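Local coordinates for protein TRAP dicarboxylate transporter, DctP subunit (Ochrobactrum anthropi, PDB 4P47) that probably binds an organic acid solute in the periplasm and hands it to the membrane subunits of a TRAP transporter, at residues Glu26-Gln30 / Arg251-Glu256; Thr31-Ala36 / Val88-Val92; Met48-Ala52 / Asn64-Phe68; Leu80-Gln84 / Asp138-Ile142. Residue numbers count along the deposited sequence, not the author numbering.

Contact 1 of 4, residues Glu26-Gln30 / Arg251-Glu256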
loop_
_atom_site.group_PDB
_atom_site.type_symbol
_atom_site.label_atom_id
_atom_site.label_comp_id
_atom_site.label_asym_id
_atom_site.label_seq_id
_atom_site.Cartn_x
_atom_site.Cartn_y
_atom_site.Cartn_z
ATOM N N GLU A 26 27.966 -19.532 12.294
ATOM C CA GLU A 26 27.815 -18.368 13.157
ATOM C C GLU A 26 27.474 -17.129 12.337
ATOM O O GLU A 26 27.742 -17.075 11.135
ATOM C CB GLU A 26 29.106 -18.110 13.933
ATOM C CG GLU A 26 30.308 -17.849 13.037
ATOM C CD GLU A 26 31.422 -17.117 13.757
ATOM O OE1 GLU A 26 31.860 -17.601 14.829
ATOM O OE2 GLU A 26 31.847 -16.053 13.255
ATOM N N ILE A 27 26.897 -16.133 13.002
ATOM C CA ILE A 27 26.562 -14.865 12.368
ATOM C C ILE A 27 27.840 -14.102 12.017
ATOM O O ILE A 27 28.562 -13.627 12.891
ATOM C CB ILE A 27 25.633 -14.024 13.277
ATOM C CG1 ILE A 27 24.319 -14.780 13.502
ATOM C CG2 ILE A 27 25.351 -12.645 12.668
ATOM C CD1 ILE A 27 23.354 -14.082 14.446
ATOM N N ARG A 28 28.118 -14.013 10.722
ATOM C CA ARG A 28 29.332 -13.380 10.231
ATOM C C ARG A 28 29.075 -11.903 9.975
ATOM O O ARG A 28 27.918 -11.458 9.946
ATOM C CB ARG A 28 29.787 -14.066 8.941
ATOM C CG ARG A 28 29.952 -15.558 9.085
ATOM C CD ARG A 28 29.876 -16.248 7.751
ATOM N NE ARG A 28 28.512 -16.242 7.239
ATOM C CZ ARG A 28 28.129 -16.883 6.144
ATOM N NH1 ARG A 28 26.866 -16.820 5.751
ATOM N NH2 ARG A 28 29.006 -17.587 5.440
ATOM N N SER A 29 30.144 -11.136 9.814
ATOM C CA SER A 29 29.995 -9.753 9.408
ATOM C C SER A 29 29.169 -9.730 8.120
ATOM O O SER A 29 29.456 -10.467 7.180
ATOM C CB SER A 29 31.363 -9.116 9.185
ATOM O OG SER A 29 31.239 -7.775 8.750
ATOM N N GLN A 30 28.121 -8.915 8.096
ATOM C CA GLN A 30 27.330 -8.692 6.878
ATOM C C GLN A 30 26.962 -7.220 6.780
ATOM O O GLN A 30 26.824 -6.520 7.788
ATOM C CB GLN A 30 26.050 -9.524 6.881
ATOM C CG GLN A 30 26.252 -11.033 7.036
ATOM C CD GLN A 30 26.836 -11.720 5.800
ATOM O OE1 GLN A 30 26.944 -11.133 4.721
ATOM N NE2 GLN A 30 27.204 -12.980 5.960
ATOM N N ARG A 251 23.555 -16.624 0.248
ATOM C CA ARG A 251 24.877 -16.651 0.869
ATOM C C ARG A 251 24.813 -16.638 2.390
ATOM O O ARG A 251 25.828 -16.777 3.050
ATOM C CB ARG A 251 25.715 -15.464 0.415
ATOM C CG ARG A 251 26.167 -15.507 -1.016
ATOM C CD ARG A 251 26.732 -14.146 -1.402
ATOM N NE ARG A 251 27.708 -14.217 -2.487
ATOM C CZ ARG A 251 27.418 -14.549 -3.742
ATOM N NH1 ARG A 251 26.174 -14.860 -4.086
ATOM N NH2 ARG A 251 28.380 -14.578 -4.654
ATOM N N LEU A 252 23.634 -16.439 2.958
ATOM C CA LEU A 252 23.514 -16.367 4.406
ATOM C C LEU A 252 23.288 -17.722 5.051
ATOM O O LEU A 252 22.772 -18.635 4.408
ATOM C CB LEU A 252 22.342 -15.449 4.781
ATOM C CG LEU A 252 22.407 -13.990 4.313
ATOM C CD1 LEU A 252 21.118 -13.280 4.754
ATOM C CD2 LEU A 252 23.646 -13.261 4.833
ATOM N N ASN A 253 23.658 -17.839 6.323
ATOM C CA ASN A 253 23.343 -19.035 7.095
ATOM C C ASN A 253 22.019 -18.891 7.856
ATOM O O ASN A 253 21.400 -17.829 7.850
ATOM C CB ASN A 253 24.509 -19.438 8.017
ATOM C CG ASN A 253 24.825 -18.399 9.094
ATOM O OD1 ASN A 253 23.927 -17.828 9.724
ATOM N ND2 ASN A 253 26.124 -18.162 9.321
ATOM N N ASP A 254 21.559 -19.959 8.490
ATOM C CA ASP A 254 20.243 -19.945 9.106
ATOM C C ASP A 254 20.140 -18.964 10.266
ATOM O O ASP A 254 19.076 -18.390 10.496
ATOM C CB ASP A 254 19.861 -21.348 9.565
ATOM C CG ASP A 254 19.515 -22.248 8.406
ATOM O OD1 ASP A 254 19.262 -21.725 7.298
ATOM O OD2 ASP A 254 19.483 -23.485 8.598
ATOM N N GLU A 255 21.225 -18.781 11.009
ATOM C CA GLU A 255 21.198 -17.859 12.128
ATOM C C GLU A 255 21.064 -16.422 11.634
ATOM O O GLU A 255 20.345 -15.646 12.236
ATOM C CB GLU A 255 22.432 -18.034 13.013
ATOM C CG GLU A 255 22.570 -19.439 13.576
ATOM C CD GLU A 255 23.640 -20.252 12.859
ATOM O OE1 GLU A 255 24.789 -20.279 13.356
ATOM O OE2 GLU A 255 23.335 -20.862 11.805
ATOM N N GLU A 256 21.749 -16.090 10.542
ATOM C CA GLU A 256 21.663 -14.750 9.959
ATOM C C GLU A 256 20.241 -14.523 9.411
ATOM O O GLU A 256 19.625 -13.485 9.640
ATOM C CB GLU A 256 22.715 -14.584 8.852
ATOM C CG GLU A 256 24.169 -14.600 9.369
ATOM C CD GLU A 256 25.215 -14.903 8.298
ATOM O OE1 GLU A 256 24.924 -15.535 7.267
ATOM O OE2 GLU A 256 26.390 -14.511 8.497
HETATM O O HOH W 1 28.254 -17.609 2.260
HETATM O O HOH W 2 28.013 -14.401 3.518
#
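A capping box opens helix 254-288, and the extended N-terminal segment Glu26-Gln30 is fastened to it. Asn253, with chi1 in p at the N-cap, accepts from Glu256 N through OD1 (2.9 Å), while Glu256, m then t, swings its carboxylate back so that OE1 takes Asn253 N at 2.8 Å. The same two side chains also hold the incoming segment. Asn253 turns ND2 to Glu26 O (2.7 Å). Glu256 meets Arg28 in a bidentate salt bridge, Arg28 NE to OE2 at 3.0 Å and Arg28 NH1 to OE1 at 2.8 Å, both nearly straight. For this the Arg28 chain bends, with chi1 and chi3 both in m, and lays the edge of its guanidinium along the carboxylate; NH1 reaches on to Arg251 O at 2.9 Å. Arg28 N also donates to Glu256 OE2 (2.9 Å). Gln30, m at chi1 and chi2, folds its amide over the CD2 methyl of Leu252, with Gln30 CD 3.7 Å from Leu252 CD2. Ile27, m and t, sets CG1 3.8 Å from Glu255 CB and reaches Val259 farther along the helix and Ile63 of the neighbouring strand 63-68. One buried carboxylate thus serves the helix start and the chain's first modelled residues together: a third donor to Glu256 OE2 is Gln30 NE2, at 3.1 Å.

Contact 2 of 4, residues Thr31-Ala36 / Val88-Val92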
loop_
_atom_site.group_PDB
_atom_site.type_symbol
_atom_site.label_atom_id
_atom_site.label_comp_id
_atom_site.label_asym_id
_atom_site.label_seq_id
_atom_site.Cartn_x
_atom_site.Cartn_y
_atom_site.Cartn_z
ATOM N N THR A 31 26.806 -6.738 5.559
ATOM C CA THR A 31 26.322 -5.385 5.365
ATOM C C THR A 31 25.108 -5.452 4.472
ATOM O O THR A 31 25.122 -6.089 3.423
ATOM C CB THR A 31 27.384 -4.462 4.742
ATOM O OG1 THR A 31 28.517 -4.391 5.611
ATOM C CG2 THR A 31 26.830 -3.054 4.546
ATOM N N ILE A 32 24.049 -4.799 4.918
ATOM C CA ILE A 32 22.810 -4.779 4.191
ATOM C C ILE A 32 22.433 -3.349 3.851
ATOM O O ILE A 32 22.220 -2.538 4.753
ATOM C CB ILE A 32 21.684 -5.373 5.038
ATOM C CG1 ILE A 32 21.936 -6.854 5.304
ATOM C CG2 ILE A 32 20.345 -5.161 4.337
ATOM C CD1 ILE A 32 20.876 -7.511 6.211
ATOM N N LYS A 33 22.362 -3.036 2.562
ATOM C CA LYS A 33 21.847 -1.750 2.106
ATOM C C LYS A 33 20.337 -1.884 1.931
ATOM O O LYS A 33 19.878 -2.785 1.242
ATOM C CB LYS A 33 22.514 -1.347 0.788
ATOM C CG LYS A 33 24.028 -1.231 0.883
ATOM C CD LYS A 33 24.684 -0.841 -0.449
ATOM C CE LYS A 33 26.207 -0.748 -0.333
ATOM N NZ LYS A 33 26.863 -0.258 -1.583
ATOM N N PHE A 34 19.577 -0.990 2.559
ATOM C CA PHE A 34 18.116 -1.068 2.598
ATOM C C PHE A 34 17.573 0.247 2.060
ATOM O O PHE A 34 17.662 1.287 2.727
ATOM C CB PHE A 34 17.702 -1.308 4.062
ATOM C CG PHE A 34 16.239 -1.614 4.305
ATOM C CD1 PHE A 34 15.309 -1.672 3.297
ATOM C CD2 PHE A 34 15.832 -1.875 5.584
ATOM C CE1 PHE A 34 13.947 -1.960 3.582
ATOM C CE2 PHE A 34 14.517 -2.166 5.878
ATOM C CZ PHE A 34 13.568 -2.215 4.870
ATOM N N ALA A 35 17.038 0.190 0.846
ATOM C CA ALA A 35 16.606 1.383 0.126
ATOM C C ALA A 35 15.088 1.554 0.173
ATOM O O ALA A 35 14.339 0.583 0.200
ATOM C CB ALA A 35 17.040 1.274 -1.305
ATOM N N ALA A 36 14.614 2.797 0.181
ATOM C CA ALA A 36 13.193 3.073 0.021
ATOM C C ALA A 36 12.992 4.474 -0.502
ATOM O O ALA A 36 13.918 5.276 -0.532
ATOM C CB ALA A 36 12.456 2.906 1.344
ATOM N N VAL A 88 21.593 -4.086 -4.593
ATOM C CA VAL A 88 21.010 -3.504 -3.385
ATOM C C VAL A 88 20.404 -4.694 -2.651
ATOM O O VAL A 88 19.682 -5.474 -3.264
ATOM C CB VAL A 88 19.944 -2.465 -3.740
ATOM C CG1 VAL A 88 19.263 -1.942 -2.498
ATOM C CG2 VAL A 88 20.582 -1.316 -4.531
ATOM N N GLU A 89 20.693 -4.871 -1.362
ATOM C CA GLU A 89 20.224 -6.072 -0.645
ATOM C C GLU A 89 18.758 -6.054 -0.280
ATOM O O GLU A 89 18.088 -7.084 -0.363
ATOM C CB GLU A 89 21.011 -6.299 0.638
ATOM C CG GLU A 89 22.443 -6.780 0.419
ATOM C CD GLU A 89 23.401 -5.693 -0.023
ATOM O OE1 GLU A 89 23.133 -4.501 0.210
ATOM O OE2 GLU A 89 24.450 -6.054 -0.613
ATOM N N MET A 90 18.256 -4.915 0.178
ATOM C CA MET A 90 16.875 -4.860 0.675
ATOM C C MET A 90 16.126 -3.636 0.191
ATOM O O MET A 90 16.715 -2.590 -0.068
ATOM C CB MET A 90 16.825 -4.866 2.213
ATOM C CG MET A 90 17.070 -6.233 2.840
ATOM S SD MET A 90 16.830 -6.304 4.640
ATOM C CE MET A 90 15.061 -5.975 4.686
ATOM N N THR A 91 14.811 -3.766 0.096
ATOM C CA THR A 91 13.959 -2.623 -0.154
ATOM C C THR A 91 12.578 -2.908 0.409
ATOM O O THR A 91 12.242 -4.056 0.759
ATOM C CB THR A 91 13.889 -2.272 -1.647
ATOM O OG1 THR A 91 13.318 -0.974 -1.823
ATOM C CG2 THR A 91 13.061 -3.274 -2.407
ATOM N N VAL A 92 11.785 -1.854 0.524
ATOM C CA VAL A 92 10.376 -1.952 0.865
ATOM C C VAL A 92 9.597 -1.039 -0.083
ATOM O O VAL A 92 10.016 0.082 -0.350
ATOM C CB VAL A 92 10.139 -1.617 2.373
ATOM C CG1 VAL A 92 10.693 -0.231 2.743
ATOM C CG2 VAL A 92 8.673 -1.764 2.724
HETATM O O HOH W 3 26.483 -7.039 1.143
#
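Met90, Phe34 and Glu89 have the most surface covered where strands 30-35 and 90-94 run side by side in parallel, the short segments inclined by 21°. Phe34 pairs with Met90, their CA atoms 4.4 Å apart and their side chains on the same face of the sheet. Lys33 O receives Met90 N, and Ala35 N donates to Met90 O, each at 2.9 Å, so the backbone of Met90 is held between the two residues flanking Phe34, as in a regular parallel ladder. The Met90 side chain lies over one face of the Phe34 ring: CE stands 4.1 Å from the centroid in a CH-pi contact, and SD adds an oblique Met-aromatic contact at 4.8 Å. Val92 N and the carbonyl carbon of Thr91 lie at the ring's edge, and Phe34 CE1 comes 3.8 Å from Val92 CG1. Glu89, just before the strand, substitutes its side chain for a backbone partner: OE1 accepts from Lys33 N at 2.9 Å, and OE2 is bridged by a water to Thr31 O. On the other face Thr91 OG1 donates to Ala35 O at 2.7 Å. Strand 63-68 hydrogen-bonds to the other edge of strand 30-35, and strand 229-245 continues the sheet beyond 90-94. Helix 43-58 covers the Phe34 and Met90 face, where Phe51 meets the Phe34 ring; helix 76-85 packs Thr79 and Leu83 against the Ala35 and Thr91 face.

Contact 3 of 4, residues Met48-Ala52 / Asn64-Phe68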
loop_
_atom_site.group_PDB
_atom_site.type_symbol
_atom_site.label_atom_id
_atom_site.label_comp_id
_atom_site.label_asym_id
_atom_site.label_seq_id
_atom_site.Cartn_x
_atom_site.Cartn_y
_atom_site.Cartn_z
ATOM N N MET A 48 11.945 1.180 9.010
ATOM C CA MET A 48 13.288 0.789 8.587
ATOM C C MET A 48 14.312 0.984 9.703
ATOM O O MET A 48 15.205 0.164 9.894
ATOM C CB MET A 48 13.714 1.607 7.375
ATOM C CG MET A 48 12.904 1.271 6.127
ATOM S SD MET A 48 13.109 2.462 4.792
ATOM C CE MET A 48 14.759 2.021 4.225
ATOM N N GLU A 49 14.163 2.064 10.458
ATOM C CA GLU A 49 15.068 2.343 11.574
ATOM C C GLU A 49 14.903 1.323 12.687
ATOM O O GLU A 49 15.886 0.861 13.265
ATOM C CB GLU A 49 14.819 3.763 12.116
ATOM C CG GLU A 49 15.264 4.833 11.143
ATOM C CD GLU A 49 14.716 6.213 11.450
ATOM O OE1 GLU A 49 13.753 6.330 12.232
ATOM O OE2 GLU A 49 15.263 7.186 10.891
ATOM N N LYS A 50 13.662 0.942 12.978
ATOM C CA LYS A 50 13.406 -0.104 13.952
ATOM C C LYS A 50 14.022 -1.426 13.498
ATOM O O LYS A 50 14.682 -2.125 14.287
ATOM C CB LYS A 50 11.906 -0.265 14.219
ATOM C CG LYS A 50 11.529 -1.379 15.197
ATOM C CD LYS A 50 12.081 -1.202 16.591
ATOM C CE LYS A 50 11.569 0.038 17.230
ATOM N NZ LYS A 50 11.991 0.031 18.666
ATOM N N PHE A 51 13.794 -1.786 12.236
ATOM C CA PHE A 51 14.392 -2.984 11.647
ATOM C C PHE A 51 15.914 -2.980 11.832
ATOM O O PHE A 51 16.510 -3.956 12.297
ATOM C CB PHE A 51 14.006 -3.088 10.169
ATOM C CG PHE A 51 14.708 -4.202 9.448
ATOM C CD1 PHE A 51 14.256 -5.525 9.551
ATOM C CD2 PHE A 51 15.841 -3.964 8.695
ATOM C CE1 PHE A 51 14.908 -6.551 8.905
ATOM C CE2 PHE A 51 16.484 -4.997 8.048
ATOM C CZ PHE A 51 16.006 -6.297 8.155
ATOM N N ALA A 52 16.550 -1.879 11.447
ATOM C CA ALA A 52 18.014 -1.780 11.530
ATOM C C ALA A 52 18.501 -1.968 12.968
ATOM O O ALA A 52 19.496 -2.642 13.212
ATOM C CB ALA A 52 18.481 -0.432 10.981
ATOM N N ASN A 64 25.074 -5.112 9.904
ATOM C CA ASN A 64 24.778 -3.691 9.896
ATOM C C ASN A 64 23.866 -3.346 8.744
ATOM O O ASN A 64 24.190 -3.629 7.598
ATOM C CB ASN A 64 26.076 -2.884 9.771
ATOM C CG ASN A 64 25.841 -1.405 9.537
ATOM O OD1 ASN A 64 25.307 -0.701 10.394
ATOM N ND2 ASN A 64 26.271 -0.918 8.378
ATOM N N VAL A 65 22.747 -2.708 9.059
ATOM C CA VAL A 65 21.783 -2.285 8.047
ATOM C C VAL A 65 21.962 -0.799 7.819
ATOM O O VAL A 65 21.811 -0.007 8.742
ATOM C CB VAL A 65 20.357 -2.588 8.502
ATOM C CG1 VAL A 65 19.353 -2.176 7.439
ATOM C CG2 VAL A 65 20.219 -4.061 8.839
ATOM N N LYS A 66 22.345 -0.444 6.604
ATOM C CA LYS A 66 22.542 0.940 6.193
ATOM C C LYS A 66 21.355 1.398 5.348
ATOM O O LYS A 66 21.042 0.791 4.315
ATOM C CB LYS A 66 23.838 1.029 5.392
ATOM C CG LYS A 66 24.210 2.396 4.928
ATOM C CD LYS A 66 25.592 2.353 4.309
ATOM C CE LYS A 66 26.038 3.694 3.790
ATOM N NZ LYS A 66 27.425 3.522 3.241
ATOM N N LEU A 67 20.708 2.479 5.775
ATOM C CA LEU A 67 19.475 2.961 5.129
ATOM C C LEU A 67 19.753 3.921 3.984
ATOM O O LEU A 67 20.624 4.807 4.096
ATOM C CB LEU A 67 18.556 3.633 6.156
ATOM C CG LEU A 67 18.193 2.805 7.383
ATOM C CD1 LEU A 67 17.084 3.521 8.132
ATOM C CD2 LEU A 67 17.772 1.382 7.026
ATOM N N PHE A 68 19.012 3.767 2.894
ATOM C CA PHE A 68 19.097 4.667 1.749
ATOM C C PHE A 68 17.693 5.144 1.464
ATOM O O PHE A 68 17.053 4.711 0.497
ATOM C CB PHE A 68 19.678 3.982 0.510
ATOM C CG PHE A 68 21.145 3.677 0.606
ATOM C CD1 PHE A 68 21.589 2.605 1.364
ATOM C CD2 PHE A 68 22.087 4.441 -0.077
ATOM C CE1 PHE A 68 22.945 2.293 1.440
ATOM C CE2 PHE A 68 23.430 4.141 0.002
ATOM C CZ PHE A 68 23.865 3.082 0.766
HETATM O O HOH W 4 21.921 -2.188 11.721
#
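Apolar contacts dominate where helix 43-58 packs along strand 63-68, the helix and second strand of a beta-alpha-beta unit begun by strand 30-35. The segment axes are nearly antiparallel, at 163°, and approach to 8.8 Å. Val65 and Leu67, two residues apart on the strand, both point at the helix. Ala52, with nothing beyond CB, permits the closest backbone approach of the pair: its CA lies 5.2 Å from that of Val65, and Ala52 CB rests 3.8 Å from Val65 CB. Leu67 leans between successive helix turns, its CD1 3.9 Å from Met48 CB and 3.8 Å from Glu49 CG, while Leu67 CD2 approaches Ala52 CB at 4.4 Å. Phe51 slants in from the side and brings CE2 to 3.9 Å from Val65 CG2; its ring also meets Phe34 of strand 30-35 at a steep angle and touches Ile260, Ala263 and Ala267 of helix 254-288. Polar linkage is indirect. No direct hydrogen bond crosses between the segments, but a water donates to Ala52 O (2.9 Å) and accepts from Val65 N (2.8 Å). Helix and strand are therefore joined by the fit of methyl, methylene and ring surfaces, with the water taking up polar backbone groups, while the strand spends its backbone hydrogen bonds largely on strand 30-35, through Asn64, Lys66 and Phe68.

Contact 4 of 4, residues Leu80-Gln84 / Asp138-Ile142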
loop_
_atom_site.group_PDB
_atom_site.type_symbol
_atom_site.label_atom_id
_atom_site.label_comp_id
_atom_site.label_asym_id
_atom_site.label_seq_id
_atom_site.Cartn_x
_atom_site.Cartn_y
_atom_site.Cartn_z
ATOM N N LEU A 80 13.882 -2.526 -7.433
ATOM C CA LEU A 80 13.458 -3.914 -7.549
ATOM C C LEU A 80 14.432 -4.712 -8.426
ATOM O O LEU A 80 14.903 -5.784 -8.040
ATOM C CB LEU A 80 12.042 -4.000 -8.129
ATOM C CG LEU A 80 11.444 -5.411 -8.050
ATOM C CD1 LEU A 80 11.181 -5.741 -6.583
ATOM C CD2 LEU A 80 10.161 -5.498 -8.842
ATOM N N SER A 81 14.749 -4.186 -9.604
ATOM C CA SER A 81 15.699 -4.893 -10.477
ATOM C C SER A 81 17.114 -4.921 -9.867
ATOM O O SER A 81 17.894 -5.827 -10.141
ATOM C CB SER A 81 15.712 -4.318 -11.913
ATOM O OG SER A 81 16.210 -2.998 -11.989
ATOM N N GLY A 82 17.427 -3.940 -9.023
ATOM C CA GLY A 82 18.689 -3.943 -8.290
ATOM C C GLY A 82 18.798 -5.054 -7.259
ATOM O O GLY A 82 19.858 -5.661 -7.087
ATOM N N LEU A 83 17.701 -5.365 -6.582
ATOM C CA LEU A 83 17.671 -6.547 -5.730
ATOM C C LEU A 83 17.858 -7.823 -6.536
ATOM O O LEU A 83 18.610 -8.713 -6.142
ATOM C CB LEU A 83 16.369 -6.654 -4.927
ATOM C CG LEU A 83 16.369 -6.087 -3.509
ATOM C CD1 LEU A 83 16.418 -4.565 -3.544
ATOM C CD2 LEU A 83 15.125 -6.571 -2.778
ATOM N N GLN A 84 17.184 -7.915 -7.680
ATOM C CA GLN A 84 17.290 -9.106 -8.502
ATOM C C GLN A 84 18.730 -9.318 -8.927
ATOM O O GLN A 84 19.207 -10.450 -8.933
ATOM C CB GLN A 84 16.359 -9.026 -9.713
ATOM C CG GLN A 84 14.900 -9.104 -9.334
ATOM C CD GLN A 84 13.997 -8.830 -10.506
ATOM O OE1 GLN A 84 14.180 -7.851 -11.232
ATOM N NE2 GLN A 84 13.036 -9.719 -10.731
ATOM N N ASP A 138 11.651 -17.599 -7.458
ATOM C CA ASP A 138 11.986 -17.889 -8.856
ATOM C C ASP A 138 12.347 -16.635 -9.645
ATOM O O ASP A 138 12.970 -16.724 -10.698
ATOM C CB ASP A 138 10.849 -18.639 -9.551
ATOM C CG ASP A 138 10.731 -20.077 -9.088
ATOM O OD1 ASP A 138 11.677 -20.574 -8.443
ATOM O OD2 ASP A 138 9.686 -20.693 -9.376
ATOM N N THR A 139 11.963 -15.468 -9.137
ATOM C CA THR A 139 12.276 -14.201 -9.794
ATOM C C THR A 139 13.489 -13.499 -9.180
ATOM O O THR A 139 13.778 -12.356 -9.564
ATOM C CB THR A 139 11.076 -13.226 -9.773
ATOM O OG1 THR A 139 10.893 -12.692 -8.451
ATOM C CG2 THR A 139 9.792 -13.907 -10.219
ATOM N N GLY A 140 14.170 -14.136 -8.234
ATOM C CA GLY A 140 15.343 -13.560 -7.609
ATOM C C GLY A 140 15.073 -12.683 -6.395
ATOM O O GLY A 140 15.962 -11.933 -5.979
ATOM N N LEU A 141 13.895 -12.823 -5.800
ATOM C CA LEU A 141 13.445 -12.002 -4.663
ATOM C C LEU A 141 12.961 -12.893 -3.528
ATOM O O LEU A 141 12.373 -13.937 -3.776
ATOM C CB LEU A 141 12.304 -11.098 -5.119
ATOM C CG LEU A 141 12.687 -10.077 -6.195
ATOM C CD1 LEU A 141 11.451 -9.484 -6.823
ATOM C CD2 LEU A 141 13.582 -8.964 -5.606
ATOM N N ILE A 142 13.194 -12.475 -2.291
ATOM C CA ILE A 142 12.655 -13.145 -1.123
ATOM C C ILE A 142 11.784 -12.147 -0.362
ATOM O O ILE A 142 12.261 -11.069 0.041
ATOM C CB ILE A 142 13.795 -13.591 -0.177
ATOM C CG1 ILE A 142 14.803 -14.477 -0.921
ATOM C CG2 ILE A 142 13.252 -14.298 1.059
ATOM C CD1 ILE A 142 14.251 -15.792 -1.441
HETATM O O HOH W 5 18.524 -12.173 -6.755
#
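Leu141 overlaps one flank of helix 76-85, resting on three side chains. Its CD2 lies 3.7 Å from Leu83 CB and 4.0 Å from Gln84 CG, while Leu141 CD1 meets Leu80 CD1 at 3.8 Å; Leu80 and Gln84 stand one helical turn apart, joined by the bond from Gln84 N to Leu80 O. The amide of Gln84 extends past Leu141 to the preceding turn, where NE2 donates to Thr139 O at 3.0 Å. Gly140 lies beside the helix, its CA 4.9 Å from that of Gln84. Its phi of 88° and psi of 18° would press a CB against the carbonyl of Thr139, and that CB would also point at the helix, some 3.8 Å from Gln84 CA. A water donates to both Gly140 O (2.7 Å) and Gln84 O (2.9 Å), bridging the backbones. Leu80 also touches Met93 of strand 90-94, both Leu80 and Leu83 touch Met243 of strand 229-245, and backbone hydrogen bonds join Gly140 to Lys246 and Ile142 to Ile244. This is the layered alpha/beta packing of a periplasmic binding protein lobe, a helix covering the sheet as the long strand 141-156 begins.

All four contacts lie on the same mixed sheet or its borders. Contacts 2 and 3 are closest, their centres about 8 Å apart: strand 30-35 pairs with 90-94 in the first and with 63-68 beside the second, and helix 43-58 covers both. Contact 4 centres about 12 Å from contact 2, with helix 76-85 on the sheet's other face and Leu83 touching both. Contact 1 sits at the outer end, 16 Å from contact 2 between centres, and its long loop encloses the others. Contact 3 is nested within contact 2, whereas contacts 2 and 4 interleave along the chain. Contact 1 brings the late helix start to the chain's beginning, while contacts 2 to 4 build the early part of the same lobe.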